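Side-chain contacts in arabinose metabolism transcriptional repressor (Bacillus subtilis, PDB 5D4S), which binds operator DNA through a winged helix-turn-helix domain of the GntR family and probably represses genes of arabinose metabolism: residues B[39-42]-B[43-47]; B[46-49]-B[50-54]; B[23-26]-B[27-31]. All blocks are in the same frame, centred on the assembly; numbering follows the deposited sequence.

Contact 1 (B[39-42]-B[43-47]); sequences GKIL and PDQKI
The amide oxygen OE1 of Gln-45 takes the backbone N-H of Leu-42 at 2.8 Å from N, with the hydrogen pointing almost straight at it (168°). The donor stands well above the plane of the side-chain amide, 67° out of it. In the opposite sense, Gln-45 N gives its hydrogen to Leu-42 O at 2.9 Å, so the two residues grip each other twice and close a type II beta turn with Pro-43 and Asp-44 at its corners. The side chain of Gln-45, with CG anti to its carbonyl carbon (chi1 -68°) and the chain extended beyond, folds back along Leu-42. The two lie alongside and point the same way, NE2 of Gln-45 being 3.4 Å from CD1 of Leu-42, which leaves the amide resting on an aliphatic branch. Beneath the turn Ile-41 turns its two branches to different partners: CG2 meets CB of Gln-45 at 3.8 Å, while CD1 presses on CG2 of buried Ile-47 at 3.5 Å. Ile-41 and Ile-47 also touch Val-87 and Thr-85, respectively, on strand 84-87, and Asp-44 OD1 is hydrogen-bonded to Tyr-78 OH. The result is a type II turn, reinforced by a glutamine side chain and laid against the two-stranded wing of a winged helix-turn-helix domain.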
loop_
_atom_site.group_PDB
_atom_site.type_symbol
_atom_site.label_atom_id
_atom_site.label_comp_id
_atom_site.label_asym_id
_atom_site.label_seq_id
_atom_site.Cartn_x
_atom_site.Cartn_y
_atom_site.Cartn_z
ATOM N N GLY B 39 6.110 -17.654 -13.735
ATOM C CA GLY B 39 5.003 -18.355 -14.352
ATOM C C GLY B 39 4.292 -19.334 -13.442
ATOM O O GLY B 39 3.460 -20.100 -13.908
ATOM N N LYS B 40 4.606 -19.314 -12.150
ATOM C CA LYS B 40 3.916 -20.177 -11.190
ATOM C C LYS B 40 2.436 -19.797 -11.071
ATOM O O LYS B 40 1.597 -20.636 -10.745
ATOM C CB LYS B 40 4.592 -20.116 -9.816
ATOM C CG LYS B 40 5.925 -20.865 -9.735
ATOM C CD LYS B 40 6.505 -20.832 -8.319
ATOM C CE LYS B 40 7.695 -21.781 -8.170
ATOM N NZ LYS B 40 8.170 -21.903 -6.753
ATOM N N ILE B 41 2.123 -18.525 -11.317
ATOM C CA ILE B 41 0.735 -18.074 -11.389
ATOM C C ILE B 41 0.530 -17.345 -12.715
ATOM O O ILE B 41 1.339 -16.501 -13.094
ATOM C CB ILE B 41 0.358 -17.143 -10.212
ATOM C CG1 ILE B 41 0.902 -17.693 -8.906
ATOM C CG2 ILE B 41 -1.147 -17.013 -10.068
ATOM C CD1 ILE B 41 0.481 -16.899 -7.711
ATOM N N LEU B 42 -0.545 -17.686 -13.421
ATOM C CA LEU B 42 -0.823 -17.125 -14.745
ATOM C C LEU B 42 -1.856 -16.009 -14.656
ATOM O O LEU B 42 -2.563 -15.921 -13.658
ATOM C CB LEU B 42 -1.309 -18.224 -15.690
ATOM C CG LEU B 42 -0.351 -19.404 -15.799
ATOM C CD1 LEU B 42 -0.935 -20.479 -16.704
ATOM C CD2 LEU B 42 1.000 -18.932 -16.305
ATOM N N PRO B 43 -1.937 -15.145 -15.689
ATOM C CA PRO B 43 -2.953 -14.088 -15.697
ATOM C C PRO B 43 -4.351 -14.617 -15.415
ATOM O O PRO B 43 -4.733 -15.665 -15.939
ATOM C CB PRO B 43 -2.857 -13.532 -17.116
ATOM C CG PRO B 43 -1.426 -13.703 -17.455
ATOM C CD PRO B 43 -1.033 -15.027 -16.846
ATOM N N ASP B 44 -5.069 -13.897 -14.558
ATOM C CA ASP B 44 -6.440 -14.211 -14.154
ATOM C C ASP B 44 -6.528 -15.477 -13.311
ATOM O O ASP B 44 -7.620 -15.993 -13.077
ATOM C CB ASP B 44 -7.356 -14.320 -15.380
ATOM C CG ASP B 44 -7.430 -13.019 -16.158
ATOM O OD1 ASP B 44 -7.335 -11.944 -15.521
ATOM O OD2 ASP B 44 -7.564 -13.067 -17.399
ATOM N N GLN B 45 -5.381 -15.969 -12.851
ATOM C CA GLN B 45 -5.367 -17.035 -11.855
ATOM C C GLN B 45 -5.307 -16.421 -10.468
ATOM O O GLN B 45 -4.676 -15.374 -10.256
ATOM C CB GLN B 45 -4.188 -17.990 -12.054
ATOM C CG GLN B 45 -4.257 -18.839 -13.303
ATOM C CD GLN B 45 -3.131 -19.853 -13.361
ATOM O OE1 GLN B 45 -2.183 -19.788 -12.577
ATOM N NE2 GLN B 45 -3.232 -20.801 -14.285
ATOM N N LYS B 46 -5.955 -17.080 -9.520
ATOM C CA LYS B 46 -6.078 -16.551 -8.170
ATOM C C LYS B 46 -4.843 -16.885 -7.350
ATOM O O LYS B 46 -4.342 -18.014 -7.417
ATOM C CB LYS B 46 -7.335 -17.126 -7.512
ATOM C CG LYS B 46 -7.640 -16.618 -6.126
ATOM C CD LYS B 46 -8.761 -17.453 -5.504
ATOM C CE LYS B 46 -8.853 -17.234 -3.999
ATOM N NZ LYS B 46 -7.714 -17.835 -3.248
ATOM N N ILE B 47 -4.337 -15.911 -6.600
ATOM C CA ILE B 47 -3.275 -16.173 -5.642
ATOM C C ILE B 47 -3.936 -16.634 -4.352
ATOM O O ILE B 47 -5.158 -16.523 -4.225
ATOM C CB ILE B 47 -2.390 -14.925 -5.388
ATOM C CG1 ILE B 47 -3.169 -13.830 -4.645
ATOM C CG2 ILE B 47 -1.804 -14.407 -6.692
ATOM C CD1 ILE B 47 -2.270 -12.711 -4.145
#

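Contact 2 (B[46-49]-B[50-54]); sequences KIPT and ENELM. With nucleotides of chain C.
Thr-49 and Glu-52 form a capping box at the start of helix 50-57, in the helix-turn-helix part of the domain. Its two reciprocal bonds run between side chain and backbone. Thr-49 OG1 accepts from Glu-52 N at 3.1 Å, and Glu-52 OE1 accepts from Thr-49 N at 3.0 Å, the latter donor lying above the carboxylate plane. The hydroxyl of Thr-49 sits between its own N and carbonyl carbon (chi1 68°), a rotation that turns OG1 to the Glu-52 amide and sends CG2 out to the backbone of DT7 of chain C. The first helical backbone bond, Leu-53 N to Thr-49 O, follows directly.

Apolar contacts sit beside the cap. CD2 of Leu-53 meets CB of Pro-48 at 3.8 Å, the two side chains crossing at about a right angle, and CD1 approaches CD1 of Ile-47 at 4.1 Å. Trp-35 of helix 24-35 packs on Pro-48 and Leu-53, while Ile-68 of helix 61-74 reaches Ile-47 and Leu-53, which ties the cap into the three-helix core.

Charged groups lie round the helix start. The carboxylate of Glu-50 forms salt bridges with Arg-61 and Arg-65, a pairing that would probably ease its position close to the DNA backbone. Lys-46 NZ stays 4.6 Å from Glu-52 OE1, beyond a salt bridge, and instead donates to Ile-47 O. The helix start also grips the DNA itself: Glu-50 N gives its hydrogen to OP2 of DT8 of chain C at 2.8 Å, practically straight at 177°.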
loop_
_atom_site.group_PDB
_atom_site.type_symbol
_atom_site.label_atom_id
_atom_site.label_comp_id
_atom_site.label_asym_id
_atom_site.label_seq_id
_atom_site.Cartn_x
_atom_site.Cartn_y
_atom_site.Cartn_z
ATOM N N LYS B 46 -5.955 -17.080 -9.520
ATOM C CA LYS B 46 -6.078 -16.551 -8.170
ATOM C C LYS B 46 -4.843 -16.885 -7.350
ATOM O O LYS B 46 -4.342 -18.014 -7.417
ATOM C CB LYS B 46 -7.335 -17.126 -7.512
ATOM C CG LYS B 46 -7.640 -16.618 -6.126
ATOM C CD LYS B 46 -8.761 -17.453 -5.504
ATOM C CE LYS B 46 -8.853 -17.234 -3.999
ATOM N NZ LYS B 46 -7.714 -17.835 -3.248
ATOM N N ILE B 47 -4.337 -15.911 -6.600
ATOM C CA ILE B 47 -3.275 -16.173 -5.642
ATOM C C ILE B 47 -3.936 -16.634 -4.352
ATOM O O ILE B 47 -5.158 -16.523 -4.225
ATOM C CB ILE B 47 -2.390 -14.925 -5.388
ATOM C CG1 ILE B 47 -3.169 -13.830 -4.645
ATOM C CG2 ILE B 47 -1.804 -14.407 -6.692
ATOM C CD1 ILE B 47 -2.270 -12.711 -4.145
ATOM N N PRO B 48 -3.150 -17.153 -3.387
ATOM C CA PRO B 48 -3.765 -17.558 -2.120
ATOM C C PRO B 48 -4.506 -16.428 -1.425
ATOM O O PRO B 48 -4.194 -15.261 -1.651
ATOM C CB PRO B 48 -2.572 -17.999 -1.277
ATOM C CG PRO B 48 -1.550 -18.410 -2.259
ATOM C CD PRO B 48 -1.706 -17.465 -3.407
ATOM N N THR B 49 -5.463 -16.782 -0.578
ATOM C CA THR B 49 -6.202 -15.798 0.201
ATOM C C THR B 49 -5.295 -15.063 1.172
ATOM O O THR B 49 -4.171 -15.493 1.432
ATOM C CB THR B 49 -7.309 -16.446 1.004
ATOM O OG1 THR B 49 -6.719 -17.269 2.022
ATOM C CG2 THR B 49 -8.185 -17.315 0.099
ATOM N N GLU B 50 -5.793 -13.959 1.715
ATOM C CA GLU B 50 -5.012 -13.172 2.655
ATOM C C GLU B 50 -4.700 -14.007 3.881
ATOM O O GLU B 50 -3.614 -13.921 4.407
ATOM C CB GLU B 50 -5.751 -11.873 3.032
ATOM C CG GLU B 50 -5.708 -10.843 1.910
ATOM C CD GLU B 50 -6.626 -9.635 2.156
ATOM O OE1 GLU B 50 -7.184 -9.499 3.267
ATOM O OE2 GLU B 50 -6.797 -8.828 1.221
ATOM N N ASN B 51 -5.632 -14.841 4.324
ATOM C CA ASN B 51 -5.370 -15.663 5.504
ATOM C C ASN B 51 -4.335 -16.777 5.256
ATOM O O ASN B 51 -3.527 -17.105 6.141
ATOM C CB ASN B 51 -6.667 -16.268 6.028
ATOM C CG ASN B 51 -7.356 -15.348 7.008
ATOM O OD1 ASN B 51 -7.315 -15.569 8.217
ATOM N ND2 ASN B 51 -7.957 -14.282 6.494
ATOM N N GLU B 52 -4.376 -17.344 4.056
ATOM C CA GLU B 52 -3.385 -18.330 3.644
ATOM C C GLU B 52 -2.013 -17.666 3.592
ATOM O O GLU B 52 -1.025 -18.236 4.049
ATOM C CB GLU B 52 -3.745 -18.935 2.294
ATOM C CG GLU B 52 -4.947 -19.879 2.389
ATOM C CD GLU B 52 -5.430 -20.360 1.056
ATOM O OE1 GLU B 52 -5.110 -19.715 0.036
ATOM O OE2 GLU B 52 -6.121 -21.396 1.024
ATOM N N LEU B 53 -1.961 -16.460 3.043
ATOM C CA LEU B 53 -0.694 -15.729 2.953
ATOM C C LEU B 53 -0.159 -15.358 4.339
ATOM O O LEU B 53 1.051 -15.449 4.585
ATOM C CB LEU B 53 -0.851 -14.478 2.088
ATOM C CG LEU B 53 -1.107 -14.792 0.611
ATOM C CD1 LEU B 53 -1.410 -13.535 -0.177
ATOM C CD2 LEU B 53 0.064 -15.546 -0.006
ATOM N N MET B 54 -1.053 -14.944 5.234
ATOM C CA MET B 54 -0.693 -14.641 6.624
ATOM C C MET B 54 -0.011 -15.826 7.270
ATOM O O MET B 54 1.051 -15.698 7.888
ATOM C CB MET B 54 -1.928 -14.285 7.452
ATOM C CG MET B 54 -2.588 -12.993 7.085
ATOM S SD MET B 54 -4.176 -12.872 7.923
ATOM C CE MET B 54 -3.649 -13.011 9.620
ATOM P P DT C 8 -8.864 -12.839 -0.309
ATOM O OP1 DT C 8 -8.001 -13.113 -1.477
ATOM O OP2 DT C 8 -8.427 -13.195 1.073
ATOM O "O5'" DT C 8 -9.410 -11.344 -0.403
ATOM C "C5'" DT C 8 -9.939 -10.886 -1.650
ATOM C "C4'" DT C 8 -10.677 -9.571 -1.504
ATOM O "O4'" DT C 8 -11.684 -9.689 -0.462
ATOM C "C3'" DT C 8 -9.807 -8.363 -1.123
ATOM O "O3'" DT C 8 -10.262 -7.227 -1.835
ATOM C "C2'" DT C 8 -10.071 -8.224 0.370
ATOM C "C1'" DT C 8 -11.536 -8.630 0.442
ATOM N N1 DT C 8 -11.973 -9.076 1.793
ATOM C C2 DT C 8 -13.100 -8.513 2.335
ATOM O O2 DT C 8 -13.787 -7.703 1.750
ATOM N N3 DT C 8 -13.417 -8.959 3.572
ATOM C C4 DT C 8 -12.730 -9.872 4.330
ATOM O O4 DT C 8 -13.112 -10.203 5.453
ATOM C C5 DT C 8 -11.541 -10.410 3.717
ATOM C C7 DT C 8 -10.697 -11.408 4.454
ATOM C C6 DT C 8 -11.222 -9.986 2.488
ATOM P P DT C 7 -11.654 -18.496 1.653
ATOM O OP1 DT C 7 -11.147 -19.351 0.555
ATOM O OP2 DT C 7 -11.081 -18.560 3.018
ATOM O "O5'" DT C 7 -11.584 -16.983 1.205
ATOM C "C5'" DT C 7 -12.093 -16.569 -0.042
ATOM C "C4'" DT C 7 -12.125 -15.047 -0.102
ATOM O "O4'" DT C 7 -13.225 -14.527 0.678
ATOM C "C3'" DT C 7 -10.855 -14.363 0.446
ATOM O "O3'" DT C 7 -10.179 -13.729 -0.613
ATOM C "C2'" DT C 7 -11.368 -13.325 1.476
ATOM C "C1'" DT C 7 -12.861 -13.261 1.187
ATOM N N1 DT C 7 -13.690 -12.970 2.379
ATOM C C2 DT C 7 -14.599 -11.941 2.311
ATOM O O2 DT C 7 -14.763 -11.252 1.320
ATOM N N3 DT C 7 -15.333 -11.756 3.424
ATOM C C4 DT C 7 -15.267 -12.434 4.600
ATOM O O4 DT C 7 -15.997 -12.144 5.550
ATOM C C5 DT C 7 -14.295 -13.506 4.639
ATOM C C7 DT C 7 -14.133 -14.332 5.883
ATOM C C6 DT C 7 -13.554 -13.727 3.527
#

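Contact 3 (B[23-26]-B[27-31]); sequences PKYA and QVKEE. With nucleotides of chain D.
Tyr-25 and Lys-29, one turn apart on helix 24-35, lie side by side and point the same way, CD1 of the ring meeting CD of the lysine at 3.9 Å near the ring plane. The close-fitting part is the DNA end. Lys-24 N donates to OP1 of DA9 of chain D at 2.7 Å and Tyr-25 N to OP2 of the same phosphate at 3.1 Å, so successive amides of the first turn clasp the two oxygens. At the neighbouring phosphate, the phenol OH of the same Tyr-25 donates to OP1 of DT8 of chain D at 2.7 Å, with that oxygen in the ring plane. The ring gets there because CG stands between the backbone N and the carbonyl carbon (chi1 75°), and Lys-66 adds a cation-pi contact. A leucine in place of Tyr-25 would probably leave the phosphate of DT8 without its hydroxyl donor and Lys-66 without an aromatic partner.

The inward side is also well filled: Val-28, buried, packs on Ala-67 of helix 61-74 and Phe-57 of helix 50-57, and Gln-27, also buried, turns NE2 to Leu-22 O and to O of Phe-12, a residue of the expression tag. Lys-29, partly exposed, bends at chi3 and ends in a salt bridge with Asp-70.

The opposite character belongs to Glu-30, exposed to solvent; it is tied in through its backbone, N to Ala-26 O at 2.9 Å, while its side chain merely brushes that oxygen with CB at 3.6 Å. Amides of a helix N-terminus gripping a DNA phosphate are a familiar feature of helix-turn-helix proteins, here belonging to the first helix of a GntR-type winged domain.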
loop_
_atom_site.group_PDB
_atom_site.type_symbol
_atom_site.label_atom_id
_atom_site.label_comp_id
_atom_site.label_asym_id
_atom_site.label_seq_id
_atom_site.Cartn_x
_atom_site.Cartn_y
_atom_site.Cartn_z
ATOM N N PRO B 23 12.096 -4.647 4.651
ATOM C CA PRO B 23 10.954 -4.801 5.541
ATOM C C PRO B 23 10.165 -6.047 5.143
ATOM O O PRO B 23 10.223 -6.444 3.979
ATOM C CB PRO B 23 10.123 -3.522 5.292
ATOM C CG PRO B 23 11.050 -2.576 4.625
ATOM C CD PRO B 23 12.014 -3.415 3.850
ATOM N N LYS B 24 9.448 -6.648 6.083
ATOM C CA LYS B 24 8.644 -7.835 5.782
ATOM C C LYS B 24 7.680 -7.671 4.595
ATOM O O LYS B 24 7.538 -8.603 3.773
ATOM C CB LYS B 24 7.863 -8.243 7.030
ATOM C CG LYS B 24 8.761 -8.768 8.162
ATOM C CD LYS B 24 7.885 -9.195 9.336
ATOM C CE LYS B 24 8.712 -9.463 10.567
ATOM N NZ LYS B 24 9.905 -10.259 10.212
ATOM N N TYR B 25 7.014 -6.514 4.483
ATOM C CA TYR B 25 6.037 -6.342 3.393
ATOM C C TYR B 25 6.779 -6.375 2.061
ATOM O O TYR B 25 6.265 -6.884 1.075
ATOM C CB TYR B 25 5.214 -5.026 3.526
ATOM C CG TYR B 25 5.982 -3.778 3.156
ATOM C CD1 TYR B 25 6.063 -3.345 1.834
ATOM C CD2 TYR B 25 6.638 -3.035 4.126
ATOM C CE1 TYR B 25 6.800 -2.213 1.496
ATOM C CE2 TYR B 25 7.368 -1.910 3.800
ATOM C CZ TYR B 25 7.444 -1.500 2.491
ATOM O OH TYR B 25 8.167 -0.366 2.186
ATOM N N ALA B 26 8.003 -5.847 2.041
ATOM C CA ALA B 26 8.801 -5.840 0.820
ATOM C C ALA B 26 9.246 -7.256 0.432
ATOM O O ALA B 26 9.282 -7.601 -0.752
ATOM C CB ALA B 26 10.029 -4.920 0.983
ATOM N N GLN B 27 9.599 -8.067 1.426
ATOM C CA GLN B 27 9.976 -9.451 1.156
ATOM C C GLN B 27 8.773 -10.230 0.614
ATOM O O GLN B 27 8.910 -11.037 -0.311
ATOM C CB GLN B 27 10.518 -10.118 2.417
ATOM C CG GLN B 27 11.763 -9.434 2.948
ATOM C CD GLN B 27 12.269 -10.063 4.228
ATOM O OE1 GLN B 27 12.403 -11.285 4.323
ATOM N NE2 GLN B 27 12.572 -9.230 5.219
ATOM N N VAL B 28 7.599 -9.978 1.181
ATOM C CA VAL B 28 6.397 -10.662 0.711
ATOM C C VAL B 28 6.108 -10.233 -0.724
ATOM O O VAL B 28 5.820 -11.077 -1.573
ATOM C CB VAL B 28 5.204 -10.383 1.608
ATOM C CG1 VAL B 28 3.932 -10.906 0.967
ATOM C CG2 VAL B 28 5.418 -11.044 2.960
ATOM N N LYS B 29 6.221 -8.933 -1.001
ATOM C CA LYS B 29 6.111 -8.423 -2.377
ATOM C C LYS B 29 7.066 -9.132 -3.339
ATOM O O LYS B 29 6.678 -9.494 -4.450
ATOM C CB LYS B 29 6.392 -6.912 -2.429
ATOM C CG LYS B 29 5.238 -6.061 -1.991
ATOM C CD LYS B 29 5.600 -4.578 -1.815
ATOM C CE LYS B 29 6.035 -3.940 -3.124
ATOM N NZ LYS B 29 6.359 -2.491 -2.930
ATOM N N GLU B 30 8.320 -9.286 -2.927
ATOM C CA GLU B 30 9.322 -9.936 -3.759
ATOM C C GLU B 30 8.954 -11.392 -4.046
ATOM O O GLU B 30 9.088 -11.856 -5.177
ATOM C CB GLU B 30 10.705 -9.870 -3.111
ATOM C CG GLU B 30 11.566 -8.743 -3.654
ATOM C CD GLU B 30 12.993 -8.776 -3.125
ATOM O OE1 GLU B 30 13.393 -9.804 -2.533
ATOM O OE2 GLU B 30 13.712 -7.771 -3.309
ATOM N N GLU B 31 8.491 -12.108 -3.026
ATOM C CA GLU B 31 8.140 -13.515 -3.226
ATOM C C GLU B 31 6.920 -13.628 -4.154
ATOM O O GLU B 31 6.946 -14.340 -5.156
ATOM C CB GLU B 31 7.883 -14.193 -1.877
ATOM C CG GLU B 31 7.509 -15.672 -1.968
ATOM C CD GLU B 31 8.711 -16.571 -2.167
ATOM O OE1 GLU B 31 9.847 -16.057 -2.127
ATOM O OE2 GLU B 31 8.518 -17.793 -2.359
ATOM P P DA D 9 7.816 -4.576 8.245
ATOM O OP1 DA D 9 8.917 -5.523 8.526
ATOM O OP2 DA D 9 7.098 -4.610 6.949
ATOM O "O5'" DA D 9 6.730 -4.831 9.370
ATOM C "C5'" DA D 9 7.139 -5.007 10.699
ATOM C "C4'" DA D 9 5.934 -5.131 11.575
ATOM O "O4'" DA D 9 5.336 -3.827 11.758
ATOM C "C3'" DA D 9 4.798 -6.008 10.978
ATOM O "O3'" DA D 9 4.547 -7.050 11.842
ATOM C "C2'" DA D 9 3.616 -5.067 10.928
ATOM C "C1'" DA D 9 3.995 -4.053 11.986
ATOM N N9 DA D 9 3.245 -2.809 11.882
ATOM C C8 DA D 9 3.045 -2.052 10.766
ATOM N N7 DA D 9 2.298 -0.998 10.976
ATOM C C5 DA D 9 1.968 -1.090 12.319
ATOM C C6 DA D 9 1.184 -0.275 13.164
ATOM N N6 DA D 9 0.554 0.833 12.747
ATOM N N1 DA D 9 1.065 -0.647 14.449
ATOM C C2 DA D 9 1.685 -1.758 14.870
ATOM N N3 DA D 9 2.439 -2.606 14.171
ATOM C C4 DA D 9 2.536 -2.206 12.886
ATOM P P DT D 8 7.964 1.472 5.243
ATOM O OP1 DT D 8 9.058 0.860 4.437
ATOM O OP2 DT D 8 6.620 1.739 4.677
ATOM O "O5'" DT D 8 7.814 0.545 6.514
ATOM C "C5'" DT D 8 8.986 0.126 7.182
ATOM C "C4'" DT D 8 8.632 -0.734 8.358
ATOM O "O4'" DT D 8 7.893 0.060 9.301
ATOM C "C3'" DT D 8 7.742 -1.950 8.032
ATOM O "O3'" DT D 8 8.347 -3.101 8.576
ATOM C "C2'" DT D 8 6.407 -1.622 8.727
ATOM C "C1'" DT D 8 6.889 -0.735 9.866
ATOM N N1 DT D 8 5.850 0.172 10.439
ATOM C C2 DT D 8 5.604 0.113 11.783
ATOM O O2 DT D 8 6.188 -0.646 12.534
ATOM N N3 DT D 8 4.659 0.978 12.227
ATOM C C4 DT D 8 3.950 1.893 11.490
ATOM O O4 DT D 8 3.119 2.629 12.003
ATOM C C5 DT D 8 4.253 1.913 10.078
ATOM C C7 DT D 8 3.531 2.853 9.165
ATOM C C6 DT D 8 5.181 1.058 9.623
#

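Overall arrangement
Contact 1 is a surface turn beside the wing strands, whereas contacts 2 and 3 are partly buried and sit at the N-terminal ends of helices 50-57 and 24-35. Contacts 1 and 2 share Lys-46 and Ile-47, so the chain runs from turn to helix cap without a break; their centres lie about 13 Å apart. Contact 3 lies across the chain's centre from both, about 18 Å from contact 1 between centres. Its chemistry resembles that of contact 2: each sets helix-start N-H groups on a DNA phosphate, two on chain D in contact 3 and one on chain C in contact 2; contact 3 adds a phenol hydroxyl. Contact 1 instead relies on a glutamine amide and aliphatic packing.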